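Local atomic coordinates of prohead core protein protease (Enterobacteria phage T4, PDB entry 5JBL), a protein that cleaves prohead proteins as the serine protease of the phage's inner core, after activating itself by autocatalytic cleavage once the prohead has been assembled. Residues N103-A108 with G185-W190; E28-P33 with V158-L163. The protein carries 3 engineered substitutions. All blocks are in the same frame, centred on the assembly; numbering follows the deposited sequence.

Contact 1: residues N103-A108 with G185-W190. Engineered in segment 103-108: Ala104 (natural residue His).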
loop_
_atom_site.group_PDB
_atom_site.type_symbol
_atom_site.label_atom_id
_atom_site.label_comp_id
_atom_site.label_asym_id
_atom_site.label_seq_id
_atom_site.Cartn_x
_atom_site.Cartn_y
_atom_site.Cartn_z
ATOM N N ASN C 103 -0.931 -3.888 15.585
ATOM C CA ASN C 103 -2.009 -3.063 16.150
ATOM C C ASN C 103 -3.232 -3.919 16.432
ATOM O O ASN C 103 -3.591 -4.775 15.616
ATOM C CB ASN C 103 -2.415 -1.907 15.224
ATOM C CG ASN C 103 -1.314 -0.896 15.049
ATOM O OD1 ASN C 103 -0.565 -0.622 15.984
ATOM N ND2 ASN C 103 -1.200 -0.340 13.843
ATOM N N ALA C 104 -3.893 -3.689 17.571
ATOM C CA ALA C 104 -5.095 -4.439 17.902
ATOM C C ALA C 104 -6.301 -3.648 17.406
ATOM O O ALA C 104 -6.631 -2.608 17.990
ATOM C CB ALA C 104 -5.186 -4.691 19.400
ATOM N N PRO C 105 -6.983 -4.096 16.362
ATOM C CA PRO C 105 -8.106 -3.337 15.814
ATOM C C PRO C 105 -9.375 -3.601 16.606
ATOM O O PRO C 105 -9.466 -4.593 17.350
ATOM C CB PRO C 105 -8.214 -3.886 14.385
ATOM C CG PRO C 105 -7.802 -5.324 14.533
ATOM C CD PRO C 105 -6.707 -5.326 15.593
ATOM N N PRO C 106 -10.387 -2.733 16.482
ATOM C CA PRO C 106 -11.626 -2.930 17.252
ATOM C C PRO C 106 -12.558 -3.965 16.628
ATOM O O PRO C 106 -13.695 -3.684 16.257
ATOM C CB PRO C 106 -12.227 -1.520 17.258
ATOM C CG PRO C 106 -11.833 -0.971 15.920
ATOM C CD PRO C 106 -10.450 -1.519 15.643
ATOM N N ARG C 107 -12.054 -5.178 16.448
ATOM C CA ARG C 107 -12.890 -6.255 15.943
ATOM C C ARG C 107 -12.395 -7.540 16.579
ATOM O O ARG C 107 -11.267 -7.609 17.072
ATOM C CB ARG C 107 -12.917 -6.310 14.411
ATOM C CG ARG C 107 -11.608 -6.082 13.745
ATOM C CD ARG C 107 -11.732 -6.024 12.209
ATOM N NE ARG C 107 -10.477 -5.509 11.664
ATOM C CZ ARG C 107 -9.346 -6.204 11.627
ATOM N NH1 ARG C 107 -9.322 -7.451 12.100
ATOM N NH2 ARG C 107 -8.234 -5.645 11.145
ATOM N N ALA C 108 -13.269 -8.540 16.625
ATOM C CA ALA C 108 -12.946 -9.794 17.301
ATOM C C ALA C 108 -12.141 -10.769 16.447
ATOM O O ALA C 108 -11.440 -11.624 17.002
ATOM C CB ALA C 108 -14.232 -10.475 17.764
ATOM N N GLY C 185 -5.129 -14.517 20.240
ATOM C CA GLY C 185 -4.237 -14.634 21.382
ATOM C C GLY C 185 -3.217 -13.509 21.471
ATOM O O GLY C 185 -2.900 -13.042 22.571
ATOM N N VAL C 186 -2.678 -13.071 20.326
ATOM C CA VAL C 186 -1.626 -12.052 20.291
ATOM C C VAL C 186 -1.773 -11.168 19.055
ATOM O O VAL C 186 -1.774 -11.663 17.927
ATOM C CB VAL C 186 -0.207 -12.662 20.287
ATOM C CG1 VAL C 186 0.826 -11.546 19.969
ATOM C CG2 VAL C 186 0.094 -13.295 21.620
ATOM N N ASP C 187 -1.850 -9.853 19.281
ATOM C CA ASP C 187 -1.490 -8.824 18.318
ATOM C C ASP C 187 -0.224 -8.131 18.815
ATOM O O ASP C 187 -0.072 -7.900 20.022
ATOM C CB ASP C 187 -2.584 -7.750 18.170
ATOM C CG ASP C 187 -3.859 -8.270 17.553
ATOM O OD1 ASP C 187 -3.804 -9.007 16.538
ATOM O OD2 ASP C 187 -4.935 -7.893 18.067
ATOM N N ALA C 188 0.668 -7.748 17.901
ATOM C CA ALA C 188 1.805 -6.930 18.309
ATOM C C ALA C 188 1.387 -5.466 18.362
ATOM O O ALA C 188 0.763 -4.949 17.427
ATOM C CB ALA C 188 2.989 -7.130 17.359
ATOM N N VAL C 189 1.712 -4.795 19.471
ATOM C CA VAL C 189 1.238 -3.441 19.723
ATOM C C VAL C 189 2.356 -2.600 20.311
ATOM O O VAL C 189 3.303 -3.110 20.910
ATOM C CB VAL C 189 -0.000 -3.416 20.653
ATOM C CG1 VAL C 189 -1.145 -4.131 19.996
ATOM C CG2 VAL C 189 0.315 -4.069 22.024
ATOM N N TRP C 190 2.230 -1.289 20.138
ATOM C CA TRP C 190 3.162 -0.355 20.747
ATOM C C TRP C 190 2.747 -0.133 22.196
ATOM O O TRP C 190 1.602 0.247 22.466
ATOM C CB TRP C 190 3.188 0.960 19.972
ATOM C CG TRP C 190 4.144 1.930 20.563
ATOM C CD1 TRP C 190 5.501 1.942 20.416
ATOM C CD2 TRP C 190 3.826 3.015 21.430
ATOM N NE1 TRP C 190 6.044 2.978 21.113
ATOM C CE2 TRP C 190 5.039 3.652 21.758
ATOM C CE3 TRP C 190 2.634 3.513 21.961
ATOM C CZ2 TRP C 190 5.093 4.759 22.593
ATOM C CZ3 TRP C 190 2.689 4.614 22.787
ATOM C CH2 TRP C 190 3.911 5.228 23.093
HETATM O O HOH W 1 -0.144 -0.493 18.581
#
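Asp187 points its side chain at the loop around Asn103 and Ala104, and Val189 touches it with one methyl; the contact is tight there. Carboxylate oxygen Asp187 OD2 stands 3.5 Å from Ala104 CB, and Val189 CG1 comes within 4.1 Å of that same Ala104 CB. With CG1 anti to its own carbonyl carbon (chi1 -63°), Val189 also reaches the backbone, its CG1 lying 3.7 Å from Ala104 N. Pro105 CD lies 4.0 Å from Asp187 OD2. A single direct hydrogen bond joins the segments: Asn103 N donates to Ala188 O at 2.7 Å. The carboxylate itself is fixed from outside the two segments, its OD1 accepting from the backbone N of Glu101.

Ala104 is an engineered replacement of the active-site histidine, and its CB marks where that side chain started, beside strand 181-189 of the mixed sheet that also holds the active-site strand 157-168.

The looser side lies at Asn103 and Trp190, where a water mediates. It donates to Asn103 OD1 at 2.6 Å and accepts from Trp190 N at 2.9 Å. The amide's other end, ND2, bonds Asp111 of the second subunit, and Trp190 NE1 donates to Gln97 O of the same second subunit.

Contact 2: residues E28-P33 with V158-L163. Engineered in segment 158-163: Ala159 (natural residue Ser).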
loop_
_atom_site.group_PDB
_atom_site.type_symbol
_atom_site.label_atom_id
_atom_site.label_comp_id
_atom_site.label_asym_id
_atom_site.label_seq_id
_atom_site.Cartn_x
_atom_site.Cartn_y
_atom_site.Cartn_z
ATOM N N GLU C 28 -6.956 -6.483 25.639
ATOM C CA GLU C 28 -6.048 -6.309 26.763
ATOM C C GLU C 28 -4.631 -6.156 26.249
ATOM O O GLU C 28 -4.261 -6.786 25.263
ATOM C CB GLU C 28 -6.102 -7.498 27.716
ATOM C CG GLU C 28 -7.494 -8.040 27.987
ATOM C CD GLU C 28 -8.387 -7.078 28.758
ATOM O OE1 GLU C 28 -7.876 -6.105 29.357
ATOM O OE2 GLU C 28 -9.617 -7.297 28.759
ATOM N N THR C 29 -3.845 -5.313 26.910
ATOM C CA THR C 29 -2.406 -5.291 26.699
ATOM C C THR C 29 -1.726 -6.018 27.855
ATOM O O THR C 29 -2.164 -5.931 29.007
ATOM C CB THR C 29 -1.889 -3.858 26.574
ATOM O OG1 THR C 29 -2.263 -3.118 27.747
ATOM C CG2 THR C 29 -2.482 -3.200 25.354
ATOM N N TRP C 30 -0.673 -6.766 27.538
ATOM C CA TRP C 30 -0.021 -7.618 28.524
ATOM C C TRP C 30 1.484 -7.385 28.634
ATOM O O TRP C 30 2.173 -8.197 29.258
ATOM C CB TRP C 30 -0.276 -9.090 28.205
ATOM C CG TRP C 30 -1.710 -9.495 28.198
ATOM C CD1 TRP C 30 -2.476 -9.774 27.096
ATOM C CD2 TRP C 30 -2.552 -9.710 29.338
ATOM N NE1 TRP C 30 -3.749 -10.143 27.486
ATOM C CE2 TRP C 30 -3.822 -10.106 28.853
ATOM C CE3 TRP C 30 -2.372 -9.566 30.723
ATOM C CZ2 TRP C 30 -4.891 -10.389 29.701
ATOM C CZ3 TRP C 30 -3.437 -9.843 31.561
ATOM C CH2 TRP C 30 -4.686 -10.245 31.043
ATOM N N GLY C 31 2.020 -6.332 28.035
ATOM C CA GLY C 31 3.429 -6.023 28.192
ATOM C C GLY C 31 4.288 -6.607 27.095
ATOM O O GLY C 31 3.814 -7.044 26.045
ATOM N N GLN C 32 5.600 -6.598 27.344
ATOM C CA GLN C 32 6.565 -7.028 26.337
ATOM C C GLN C 32 7.030 -8.432 26.663
ATOM O O GLN C 32 7.570 -8.655 27.762
ATOM C CB GLN C 32 7.762 -6.088 26.285
ATOM C CG GLN C 32 7.467 -4.674 25.817
ATOM C CD GLN C 32 8.661 -3.761 26.034
ATOM O OE1 GLN C 32 9.157 -3.659 27.148
ATOM N NE2 GLN C 32 9.145 -3.116 24.968
ATOM N N PRO C 33 6.818 -9.401 25.783
ATOM C CA PRO C 33 7.350 -10.742 26.039
ATOM C C PRO C 33 8.870 -10.708 26.074
ATOM O O PRO C 33 9.515 -10.012 25.285
ATOM C CB PRO C 33 6.824 -11.569 24.861
ATOM C CG PRO C 33 5.748 -10.782 24.251
ATOM C CD PRO C 33 5.914 -9.345 24.625
ATOM N N VAL C 158 2.366 -7.055 23.504
ATOM C CA VAL C 158 1.352 -7.926 22.928
ATOM C C VAL C 158 -0.003 -7.543 23.504
ATOM O O VAL C 158 -0.118 -7.016 24.615
ATOM C CB VAL C 158 1.633 -9.433 23.134
ATOM C CG1 VAL C 158 2.880 -9.837 22.369
ATOM C CG2 VAL C 158 1.738 -9.788 24.642
ATOM N N ALA C 159 -1.036 -7.798 22.714
ATOM C CA ALA C 159 -2.410 -7.586 23.133
ATOM C C ALA C 159 -3.220 -8.808 22.752
ATOM O O ALA C 159 -2.944 -9.448 21.730
ATOM C CB ALA C 159 -3.034 -6.340 22.458
ATOM N N SER C 160 -4.237 -9.107 23.557
ATOM C CA SER C 160 -5.187 -10.161 23.230
ATOM C C SER C 160 -6.541 -9.531 22.943
ATOM O O SER C 160 -6.815 -8.403 23.358
ATOM C CB SER C 160 -5.303 -11.197 24.367
ATOM O OG SER C 160 -5.744 -10.596 25.586
ATOM N N ARG C 161 -7.369 -10.263 22.194
ATOM C CA ARG C 161 -8.746 -9.888 21.897
ATOM C C ARG C 161 -9.700 -11.002 22.312
ATOM O O ARG C 161 -9.402 -12.189 22.146
ATOM C CB ARG C 161 -8.937 -9.585 20.400
ATOM C CG ARG C 161 -8.160 -8.392 19.878
ATOM C CD ARG C 161 -8.551 -8.096 18.441
ATOM N NE ARG C 161 -7.512 -8.486 17.505
ATOM C CZ ARG C 161 -7.701 -8.689 16.210
ATOM N NH1 ARG C 161 -8.912 -8.567 15.680
ATOM N NH2 ARG C 161 -6.669 -9.022 15.446
ATOM N N GLY C 162 -10.858 -10.631 22.843
ATOM C CA GLY C 162 -11.811 -11.658 23.203
ATOM C C GLY C 162 -13.187 -11.058 23.360
ATOM O O GLY C 162 -13.379 -9.848 23.215
ATOM N N LEU C 163 -14.151 -11.925 23.682
ATOM C CA LEU C 163 -15.539 -11.535 23.862
ATOM C C LEU C 163 -16.000 -11.961 25.245
ATOM O O LEU C 163 -15.858 -13.130 25.616
ATOM C CB LEU C 163 -16.443 -12.168 22.796
ATOM C CG LEU C 163 -16.138 -11.775 21.349
ATOM C CD1 LEU C 163 -16.872 -12.692 20.382
ATOM C CD2 LEU C 163 -16.500 -10.314 21.101
HETATM O O HOH W 2 0.963 -4.641 25.508
#
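Backbone hydrogen bonds carry most of the contact between Glu28-Gly31 and Val158-Ser160. Glu28 and Ser160 form an antiparallel hydrogen-bonded pair, Glu28 N giving to Ser160 O at 3.0 Å and Ser160 N to Glu28 O at 2.9 Å. Past the non-hydrogen-bonded pair of Thr29 with Ala159, Trp30 N bonds Val158 O. Val158 N returns a bond to Gly31 O, and a water bridges Gly31 N and Val158 O.

Thus the N-terminal segment lies as an antiparallel strand along the active-site strand, as expected of an N-terminus that blocks the catalytic centre. The inferred autolytic site falls between Glu28 and Thr29. Ala159 is engineered in place of the active-site serine, and its CB lies 3.1 Å from Glu28 O, the carbonyl of that peptide bond.

Among side chains, one polar bond stands out. Trp30 NE1 donates to Ser160 OG at 2.8 Å, nearly straight (170°) and in the indole plane; OG is placed for it between its own backbone N and carbonyl carbon (chi1 60°). Glu28 CB covers one face of that indole toward the rim, 3.2 Å above the plane. The carboxylate of Glu28 turns away to Arg74, Tyr76, Asn70 and Asn72.

Apolar contact gathers on Val158. Pro33 meets it tip to tip, with Pro33 CG 3.6 Å from Val158 CG1, while Val158 CG2 lies against Trp30 CB at 4.2 Å.

Contact 2 contains strand 157-168 and contact 1 its sheet neighbour, strand 181-189; the two engineered active-site positions, Ala104 in contact 1 and Ala159 in contact 2, have side chains about 4 Å apart. Contact 2 is the more buried, a strand pairing built on repeated backbone bonds; contact 1 is partly buried, joins a loop to its strand, and combines one direct backbone bond with van der Waals contact of a carboxylate and a valine methyl, and a water bridge, its outer end at the second subunit. Asp187 N probably bonds Ala159 O at 2.7 Å, and Asp187 OD2 forms a salt bridge with Arg161 NE, also at 2.7 Å. Pro105 of contact 1 packs against the guanidinium of Arg161.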